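Local coordinates for putative pachytene checkpoint protein 2 (Caenorhabditis elegans, PDB 4XGU) that binds adenine nucleotide as a AAA+ ATPase that remodels other proteins, and probably plays a key role in chromosome recombination during meiosis, at residues S143-E148 against I315-G320; I175-P180 against T186-G191. All coordinates share one frame; numbering follows the deposited sequence.

Contact 1: S143-E148 against I315-G320; sequences SNLKNE and IVKNVG
Leu-145 and Glu-148, one helical turn apart, face Lys-317 of strand 315-318 and Val-319 just after it. In Leu-145 CG lies anti to the backbone N (chi1 159°), and the fork at its end splits between two partners. CD2 sits against the two methyls of Val-319, 3.8 Å from CG1 and 4.0 Å from CG2, the side chains crossing at roughly a right angle. CD1 meets the aliphatic shaft of Lys-317, 4.1 Å from its CD, and here the two chains run past one another in opposite senses. Lys-317 bends at its second torsion (chi2 -63°) and is extended beyond, so that NZ is carried past the leucine to Glu-148. The extended glutamate is met crosswise, and NZ forms a salt bridge with OE2; the modelled separation of 2.4 Å is very short and its exact value doubtful. The lysine thus gives its middle to the apolar patch and its end to the charge. A methionine in its place would probably leave the Glu-148 carboxylate without its cationic mate. Lys-317 also touches Val-149 in the next turn, while Val-319 packs on Tyr-141 and on Thr-183 of the nucleotide-binding loop. Through these side chains the start of helix 145-161 lies against strand 315-318, which is outermost in its sheet within this chain and backbone-bonded to strand 174-178.

Contact 2: I175-P180 against T186-G191; sequences ILLTGP and TSLCKG. With ADP (adenosine-5'-diphosphate), chain H.
The strand bearing Leu-177 runs into a loop and then into the helix bearing Leu-188 and Cys-189, the two backbones coming nearest between Leu-177 and Thr-186, whose CA atoms are 8.6 Å apart. This strand-loop-helix unit carries the P-loop (Walker A motif) of a AAA+ ATPase domain, and it holds ADP. Gly-179, where the chain leaves the strand, takes a backbone conformation in which a side chain would collide with the carbonyl O of Thr-178, so glycine suits the position. The hydrophobic seam is made by one methyl: Leu-177 CD1 lies 3.6 Å from Cys-189 SG and 4.0 Å from Leu-188 CB, so it touches two successive residues of the helix. Leu-177 and Leu-188 cross at about a right angle, the strand leucine bringing its tip to the root of the helix leucine. Cys-189 reaches further across the sheet to Leu-250 and Leu-296, on strands 245-251 and 293-299. All three residues of the seam are buried.

Beyond the seam, the first turn of the helix turns its amides to the diphosphate, and the helix dipole would probably help to stabilise the negative charge there. Gly-184 N and Lys-185 NZ are also hydrogen-bonded to the nucleotide. Ser-187 grips O1A of ADP twice, through N at 2.8 Å (angle 154°) and through OG at 3.2 Å. Thr-186 does the same for the beta-phosphate: its OG1 stands beside its own backbone N (chi1 -56°), and both donate to ADP O2B, OG1 from 2.8 Å and N from 2.7 Å with a fairly straight N-H...O angle of 166°.

Overall arrangement
Along the chain contact 2 is nested within contact 1: segment 143-148 comes first, then 175-180 and 186-191, and 315-320 closes the loop. Their centres are 9 Å apart, and they join through one sheet, in which strands 174-178 and 315-318 are parallel neighbours. Here Thr-178 probably accepts a hydrogen bond from Val-319 N at its O (2.7 Å) and gives one from its N to Lys-317 O (2.9 Å). Contact 1 sets helix 145-161 against the sheet's outermost strand within this chain, while contact 2 sets helix 185-199 against the adjoining strand. The strand leading into the phosphate-binding loop is therefore tied directly to the outer strand beside it.

Contact 1: S143-E148 against I315-G320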
ATOM      1  N   SER B 143      11.243 -42.170   7.511  1.00 94.71           N
ATOM      2  CA  SER B 143      10.875 -41.581   8.793  1.00 93.89           C
ATOM      3  C   SER B 143       9.621 -42.185   9.410  1.00 90.44           C
ATOM      4  O   SER B 143       9.075 -41.631  10.366  1.00103.94           O
ATOM      5  CB  SER B 143      10.681 -40.073   8.631  1.00 95.49           C
ATOM      6  OG  SER B 143       9.695 -39.796   7.651  1.00 90.46           O
ATOM      7  N   ASN B 144       9.169 -43.312   8.868  1.00 73.64           N
ATOM      8  CA  ASN B 144       7.910 -43.928   9.290  1.00 71.46           C
ATOM      9  C   ASN B 144       6.738 -42.957   9.126  1.00 65.23           C
ATOM     10  O   ASN B 144       5.721 -43.066   9.809  1.00 67.20           O
ATOM     11  CB  ASN B 144       8.006 -44.418  10.739  1.00 74.85           C
ATOM     12  CG  ASN B 144       7.088 -45.593  11.019  1.00 84.03           C
ATOM     13  OD1 ASN B 144       6.230 -45.532  11.899  1.00 82.10           O
ATOM     14  ND2 ASN B 144       7.261 -46.672  10.261  1.00 91.87           N
ATOM     15  N   LEU B 145       6.902 -42.017   8.200  1.00 66.13           N
ATOM     16  CA  LEU B 145       5.913 -40.984   7.910  1.00 59.25           C
ATOM     17  C   LEU B 145       4.584 -41.558   7.440  1.00 56.14           C
ATOM     18  O   LEU B 145       3.521 -41.072   7.825  1.00 64.23           O
ATOM     19  CB  LEU B 145       6.464 -40.028   6.847  1.00 58.97           C
ATOM     20  CG  LEU B 145       5.464 -39.192   6.044  1.00 60.67           C
ATOM     21  CD1 LEU B 145       4.838 -38.109   6.907  1.00 63.91           C
ATOM     22  CD2 LEU B 145       6.125 -38.589   4.813  1.00 60.41           C
ATOM     23  N   LYS B 146       4.653 -42.584   6.597  1.00 53.90           N
ATOM     24  CA  LYS B 146       3.457 -43.202   6.035  1.00 54.15           C
ATOM     25  C   LYS B 146       2.579 -43.771   7.138  1.00 58.40           C
ATOM     26  O   LYS B 146       1.362 -43.587   7.126  1.00 61.87           O
ATOM     27  CB  LYS B 146       3.833 -44.297   5.033  1.00 47.58           C
ATOM     28  CG  LYS B 146       4.545 -43.776   3.790  1.00 53.43           C
ATOM     29  CD  LYS B 146       5.146 -44.906   2.961  1.00 52.51           C
ATOM     30  CE  LYS B 146       4.077 -45.860   2.457  1.00 52.83           C
ATOM     31  NZ  LYS B 146       4.669 -47.022   1.727  1.00 61.90           N
ATOM     32  N   ASN B 147       3.197 -44.451   8.097  1.00 60.05           N
ATOM     33  CA  ASN B 147       2.451 -45.021   9.212  1.00 52.55           C
ATOM     34  C   ASN B 147       1.797 -43.949  10.071  1.00 59.77           C
ATOM     35  O   ASN B 147       0.661 -44.116  10.515  1.00 69.07           O
ATOM     36  CB  ASN B 147       3.360 -45.894  10.079  1.00 49.56           C
ATOM     37  CG  ASN B 147       3.456 -47.317   9.570  1.00 58.17           C
ATOM     38  OD1 ASN B 147       2.532 -47.826   8.931  1.00 62.53           O
ATOM     39  ND2 ASN B 147       4.575 -47.975   9.856  1.00 57.64           N
ATOM     40  N   GLU B 148       2.511 -42.850  10.298  1.00 59.11           N
ATOM     41  CA  GLU B 148       2.017 -41.794  11.178  1.00 57.51           C
ATOM     42  C   GLU B 148       0.781 -41.116  10.599  1.00 62.36           C
ATOM     43  O   GLU B 148      -0.214 -40.924  11.296  1.00 68.71           O
ATOM     44  CB  GLU B 148       3.112 -40.756  11.437  1.00 65.67           C
ATOM     45  CG  GLU B 148       4.344 -41.316  12.126  1.00 78.13           C
ATOM     46  CD  GLU B 148       5.421 -40.270  12.342  1.00 92.73           C
ATOM     47  OE1 GLU B 148       6.573 -40.652  12.641  1.00103.45           O
ATOM     48  OE2 GLU B 148       5.119 -39.065  12.212  1.00 93.00           O
ATOM     49  N   ILE B 315      -3.676 -31.782  11.761  1.00 74.25           N
ATOM     50  CA  ILE B 315      -2.271 -32.144  11.824  1.00 66.85           C
ATOM     51  C   ILE B 315      -1.508 -31.562  10.636  1.00 69.77           C
ATOM     52  O   ILE B 315      -1.994 -31.574   9.504  1.00 64.85           O
ATOM     53  CB  ILE B 315      -2.094 -33.675  11.861  1.00 70.24           C
ATOM     54  CG1 ILE B 315      -0.612 -34.051  11.879  1.00 70.85           C
ATOM     55  CG2 ILE B 315      -2.806 -34.333  10.683  1.00 65.71           C
ATOM     56  CD1 ILE B 315      -0.364 -35.540  11.917  1.00 70.26           C
ATOM     57  N   VAL B 316      -0.321 -31.029  10.908  1.00 71.50           N
ATOM     58  CA  VAL B 316       0.547 -30.515   9.859  1.00 62.42           C
ATOM     59  C   VAL B 316       1.817 -31.349   9.787  1.00 64.91           C
ATOM     60  O   VAL B 316       2.602 -31.378  10.735  1.00 67.87           O
ATOM     61  CB  VAL B 316       0.917 -29.045  10.095  1.00 72.82           C
ATOM     62  CG1 VAL B 316       1.872 -28.562   9.017  1.00 79.94           C
ATOM     63  CG2 VAL B 316      -0.335 -28.180  10.130  1.00 74.80           C
ATOM     64  N   LYS B 317       2.010 -32.034   8.664  1.00 59.44           N
ATOM     65  CA  LYS B 317       3.177 -32.886   8.476  1.00 65.83           C
ATOM     66  C   LYS B 317       4.140 -32.320   7.442  1.00 70.28           C
ATOM     67  O   LYS B 317       3.742 -31.984   6.325  1.00 74.87           O
ATOM     68  CB  LYS B 317       2.750 -34.295   8.063  1.00 71.65           C
ATOM     69  CG  LYS B 317       2.597 -35.258   9.222  1.00 76.35           C
ATOM     70  CD  LYS B 317       3.929 -35.477   9.923  1.00 85.62           C
ATOM     71  CE  LYS B 317       3.777 -36.399  11.120  1.00 89.75           C
ATOM     72  NZ  LYS B 317       5.081 -36.651  11.796  1.00 93.25           N
ATOM     73  N   ASN B 318       5.409 -32.221   7.823  1.00 73.12           N
ATOM     74  CA  ASN B 318       6.452 -31.777   6.909  1.00 78.90           C
ATOM     75  C   ASN B 318       7.120 -32.955   6.218  1.00 76.86           C
ATOM     76  O   ASN B 318       7.653 -33.849   6.871  1.00 82.98           O
ATOM     77  CB  ASN B 318       7.500 -30.942   7.648  1.00 90.99           C
ATOM     78  CG  ASN B 318       7.131 -29.471   7.713  1.00107.46           C
ATOM     79  OD1 ASN B 318       7.109 -28.867   8.787  1.00111.19           O
ATOM     80  ND2 ASN B 318       6.836 -28.887   6.557  1.00113.54           N
ATOM     81  N   VAL B 319       7.082 -32.953   4.891  1.00 71.26           N
ATOM     82  CA  VAL B 319       7.720 -34.002   4.110  1.00 68.90           C
ATOM     83  C   VAL B 319       8.982 -33.463   3.454  1.00 74.41           C
ATOM     84  O   VAL B 319       8.917 -32.578   2.600  1.00 84.01           O
ATOM     85  CB  VAL B 319       6.777 -34.555   3.031  1.00 64.89           C
ATOM     86  CG1 VAL B 319       7.345 -35.827   2.448  1.00 63.92           C
ATOM     87  CG2 VAL B 319       5.398 -34.810   3.617  1.00 59.94           C
ATOM     88  N   GLY B 320      10.132 -33.990   3.858  1.00 71.79           N
ATOM     89  CA  GLY B 320      11.398 -33.493   3.355  1.00 83.52           C
ATOM     90  C   GLY B 320      11.887 -34.260   2.145  1.00 90.35           C
ATOM     91  O   GLY B 320      11.330 -35.303   1.798  1.00 91.76           O
TER

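Contact 2: I175-P180 against T186-G191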
ATOM      1  N   ILE B 175      -6.408 -31.818   6.942  1.00 61.55           N
ATOM      2  CA  ILE B 175      -5.021 -32.237   7.108  1.00 69.91           C
ATOM      3  C   ILE B 175      -4.123 -31.499   6.115  1.00 67.74           C
ATOM      4  O   ILE B 175      -4.499 -31.293   4.962  1.00 68.50           O
ATOM      5  CB  ILE B 175      -4.872 -33.760   6.935  1.00 83.47           C
ATOM      6  CG1 ILE B 175      -3.397 -34.153   6.864  1.00 84.66           C
ATOM      7  CG2 ILE B 175      -5.606 -34.228   5.693  1.00 92.20           C
ATOM      8  CD1 ILE B 175      -3.163 -35.575   6.420  1.00 88.37           C
ATOM      9  N   LEU B 176      -2.941 -31.097   6.576  1.00 64.26           N
ATOM     10  CA  LEU B 176      -2.020 -30.309   5.768  1.00 57.43           C
ATOM     11  C   LEU B 176      -0.644 -30.963   5.641  1.00 65.22           C
ATOM     12  O   LEU B 176       0.006 -31.265   6.641  1.00 67.24           O
ATOM     13  CB  LEU B 176      -1.875 -28.911   6.369  1.00 59.68           C
ATOM     14  CG  LEU B 176      -0.894 -27.941   5.719  1.00 56.83           C
ATOM     15  CD1 LEU B 176      -1.407 -27.491   4.368  1.00 55.22           C
ATOM     16  CD2 LEU B 176      -0.665 -26.751   6.632  1.00 62.44           C
ATOM     17  N   LEU B 177      -0.208 -31.177   4.404  1.00 70.56           N
ATOM     18  CA  LEU B 177       1.133 -31.683   4.125  1.00 58.27           C
ATOM     19  C   LEU B 177       1.970 -30.588   3.477  1.00 64.50           C
ATOM     20  O   LEU B 177       1.528 -29.953   2.521  1.00 69.55           O
ATOM     21  CB  LEU B 177       1.074 -32.903   3.210  1.00 54.50           C
ATOM     22  CG  LEU B 177       0.294 -34.119   3.710  1.00 59.37           C
ATOM     23  CD1 LEU B 177       0.219 -35.180   2.622  1.00 57.20           C
ATOM     24  CD2 LEU B 177       0.936 -34.684   4.964  1.00 59.15           C
ATOM     25  N   THR B 178       3.171 -30.351   3.996  1.00 64.35           N
ATOM     26  CA  THR B 178       4.038 -29.328   3.418  1.00 65.70           C
ATOM     27  C   THR B 178       5.447 -29.852   3.163  1.00 69.73           C
ATOM     28  O   THR B 178       5.865 -30.855   3.744  1.00 68.31           O
ATOM     29  CB  THR B 178       4.130 -28.084   4.319  1.00 70.35           C
ATOM     30  OG1 THR B 178       4.772 -28.431   5.550  1.00 75.58           O
ATOM     31  CG2 THR B 178       2.746 -27.520   4.608  1.00 70.24           C
ATOM     32  N   GLY B 179       6.172 -29.161   2.289  1.00 72.22           N
ATOM     33  CA  GLY B 179       7.530 -29.535   1.942  1.00 69.59           C
ATOM     34  C   GLY B 179       7.884 -29.091   0.536  1.00 75.20           C
ATOM     35  O   GLY B 179       7.084 -28.434  -0.129  1.00 78.29           O
ATOM     36  N   PRO B 180       9.096 -29.432   0.080  1.00 79.48           N
ATOM     37  CA  PRO B 180       9.513 -29.174  -1.302  1.00 82.13           C
ATOM     38  C   PRO B 180       8.622 -29.911  -2.305  1.00 81.09           C
ATOM     39  O   PRO B 180       7.990 -30.901  -1.937  1.00 77.86           O
ATOM     40  CB  PRO B 180      10.948 -29.709  -1.341  1.00 85.61           C
ATOM     41  CG  PRO B 180      11.412 -29.645   0.072  1.00 85.48           C
ATOM     42  CD  PRO B 180      10.201 -29.963   0.896  1.00 82.63           C
ATOM     43  N   THR B 186       1.243 -35.018  -2.850  1.00 54.96           N
ATOM     44  CA  THR B 186       0.010 -35.335  -3.554  1.00 56.57           C
ATOM     45  C   THR B 186      -0.213 -36.840  -3.582  1.00 58.93           C
ATOM     46  O   THR B 186      -1.311 -37.316  -3.296  1.00 63.33           O
ATOM     47  CB  THR B 186       0.025 -34.797  -4.997  1.00 61.80           C
ATOM     48  OG1 THR B 186       0.271 -33.385  -4.982  1.00 62.21           O
ATOM     49  CG2 THR B 186      -1.305 -35.071  -5.680  1.00 64.38           C
ATOM     50  N   SER B 187       0.842 -37.583  -3.908  1.00 64.76           N
ATOM     51  CA  SER B 187       0.773 -39.042  -3.965  1.00 61.81           C
ATOM     52  C   SER B 187       0.356 -39.631  -2.622  1.00 67.90           C
ATOM     53  O   SER B 187      -0.400 -40.601  -2.572  1.00 69.80           O
ATOM     54  CB  SER B 187       2.118 -39.627  -4.401  1.00 54.92           C
ATOM     55  OG  SER B 187       2.403 -39.300  -5.750  1.00 55.66           O
ATOM     56  N   LEU B 188       0.850 -39.039  -1.538  1.00 68.44           N
ATOM     57  CA  LEU B 188       0.443 -39.438  -0.196  1.00 57.29           C
ATOM     58  C   LEU B 188      -1.062 -39.272  -0.011  1.00 58.17           C
ATOM     59  O   LEU B 188      -1.737 -40.167   0.493  1.00 59.14           O
ATOM     60  CB  LEU B 188       1.187 -38.624   0.864  1.00 61.77           C
ATOM     61  CG  LEU B 188       2.626 -39.024   1.184  1.00 66.91           C
ATOM     62  CD1 LEU B 188       3.206 -38.098   2.241  1.00 63.75           C
ATOM     63  CD2 LEU B 188       2.683 -40.467   1.654  1.00 66.25           C
ATOM     64  N   CYS B 189      -1.581 -38.120  -0.424  1.00 61.60           N
ATOM     65  CA  CYS B 189      -3.004 -37.836  -0.297  1.00 57.95           C
ATOM     66  C   CYS B 189      -3.848 -38.793  -1.128  1.00 52.39           C
ATOM     67  O   CYS B 189      -4.892 -39.256  -0.674  1.00 56.91           O
ATOM     68  CB  CYS B 189      -3.301 -36.395  -0.710  1.00 59.98           C
ATOM     69  SG  CYS B 189      -2.692 -35.154   0.445  1.00 64.49           S
ATOM     70  N   LYS B 190      -3.397 -39.076  -2.346  1.00 58.35           N
ATOM     71  CA  LYS B 190      -4.107 -39.998  -3.222  1.00 56.84           C
ATOM     72  C   LYS B 190      -4.177 -41.377  -2.575  1.00 57.03           C
ATOM     73  O   LYS B 190      -5.261 -41.934  -2.388  1.00 65.69           O
ATOM     74  CB  LYS B 190      -3.423 -40.099  -4.587  1.00 61.13           C
ATOM     75  CG  LYS B 190      -3.177 -38.781  -5.302  1.00 71.36           C
ATOM     76  CD  LYS B 190      -4.434 -38.243  -5.953  1.00 81.03           C
ATOM     77  CE  LYS B 190      -4.104 -37.346  -7.141  1.00 83.64           C
ATOM     78  NZ  LYS B 190      -3.389 -38.085  -8.223  1.00 88.71           N
ATOM     79  N   GLY B 191      -3.013 -41.915  -2.226  1.00 50.81           N
ATOM     80  CA  GLY B 191      -2.922 -43.254  -1.673  1.00 48.10           C
ATOM     81  C   GLY B 191      -3.633 -43.391  -0.345  1.00 57.18           C
ATOM     82  O   GLY B 191      -4.228 -44.433  -0.053  1.00 63.16           O
TER
HETATM   83  PB  ADP H 501       4.336 -33.170  -4.821  1.00 65.44           P
HETATM   84  O1B ADP H 501       5.430 -33.079  -3.788  1.00 63.91           O
HETATM   85  O2B ADP H 501       2.972 -33.450  -4.240  1.00 74.04           O
HETATM   86  O3B ADP H 501       4.353 -32.058  -5.847  1.00 69.42           O
HETATM   87  PA  ADP H 501       3.585 -35.458  -6.300  1.00110.17           P
HETATM   88  O1A ADP H 501       2.858 -36.161  -5.179  1.00111.19           O
HETATM   89  O2A ADP H 501       2.812 -34.649  -7.317  1.00115.32           O
HETATM   90  O3A ADP H 501       4.714 -34.505  -5.650  1.00 96.73           O
HETATM   91  O5' ADP H 501       4.412 -36.582  -7.100  1.00 91.38           O
HETATM   92  C5' ADP H 501       5.824 -36.501  -7.267  1.00 92.55           C
HETATM   93  C4' ADP H 501       6.286 -37.694  -8.094  1.00 96.58           C
HETATM   94  O4' ADP H 501       7.619 -38.048  -7.718  1.00 97.37           O
HETATM   95  C3' ADP H 501       5.407 -38.910  -7.857  1.00103.57           C
HETATM   96  O3' ADP H 501       4.627 -39.191  -9.023  1.00110.63           O
HETATM   97  C2' ADP H 501       6.355 -40.056  -7.567  1.00101.32           C
HETATM   98  O2' ADP H 501       6.414 -40.933  -8.696  1.00100.19           O
HETATM   99  C1' ADP H 501       7.717 -39.421  -7.336  1.00 98.12           C
HETATM  100  N9  ADP H 501       8.025 -39.462  -5.884  1.00 92.49           N
HETATM  101  C8  ADP H 501       8.128 -38.383  -5.086  1.00 84.45           C
HETATM  102  N7  ADP H 501       8.417 -38.734  -3.807  1.00 79.89           N
HETATM  103  C5  ADP H 501       8.505 -40.074  -3.773  1.00 83.05           C
HETATM  104  C6  ADP H 501       8.784 -41.091  -2.736  1.00 83.11           C
HETATM  105  N6  ADP H 501       9.032 -40.725  -1.457  1.00 86.38           N
HETATM  106  N1  ADP H 501       8.784 -42.388  -3.111  1.00 85.46           N
HETATM  107  C2  ADP H 501       8.539 -42.757  -4.384  1.00 88.50           C
HETATM  108  N3  ADP H 501       8.277 -41.888  -5.378  1.00 89.78           N
HETATM  109  C4  ADP H 501       8.249 -40.553  -5.143  1.00 89.99           C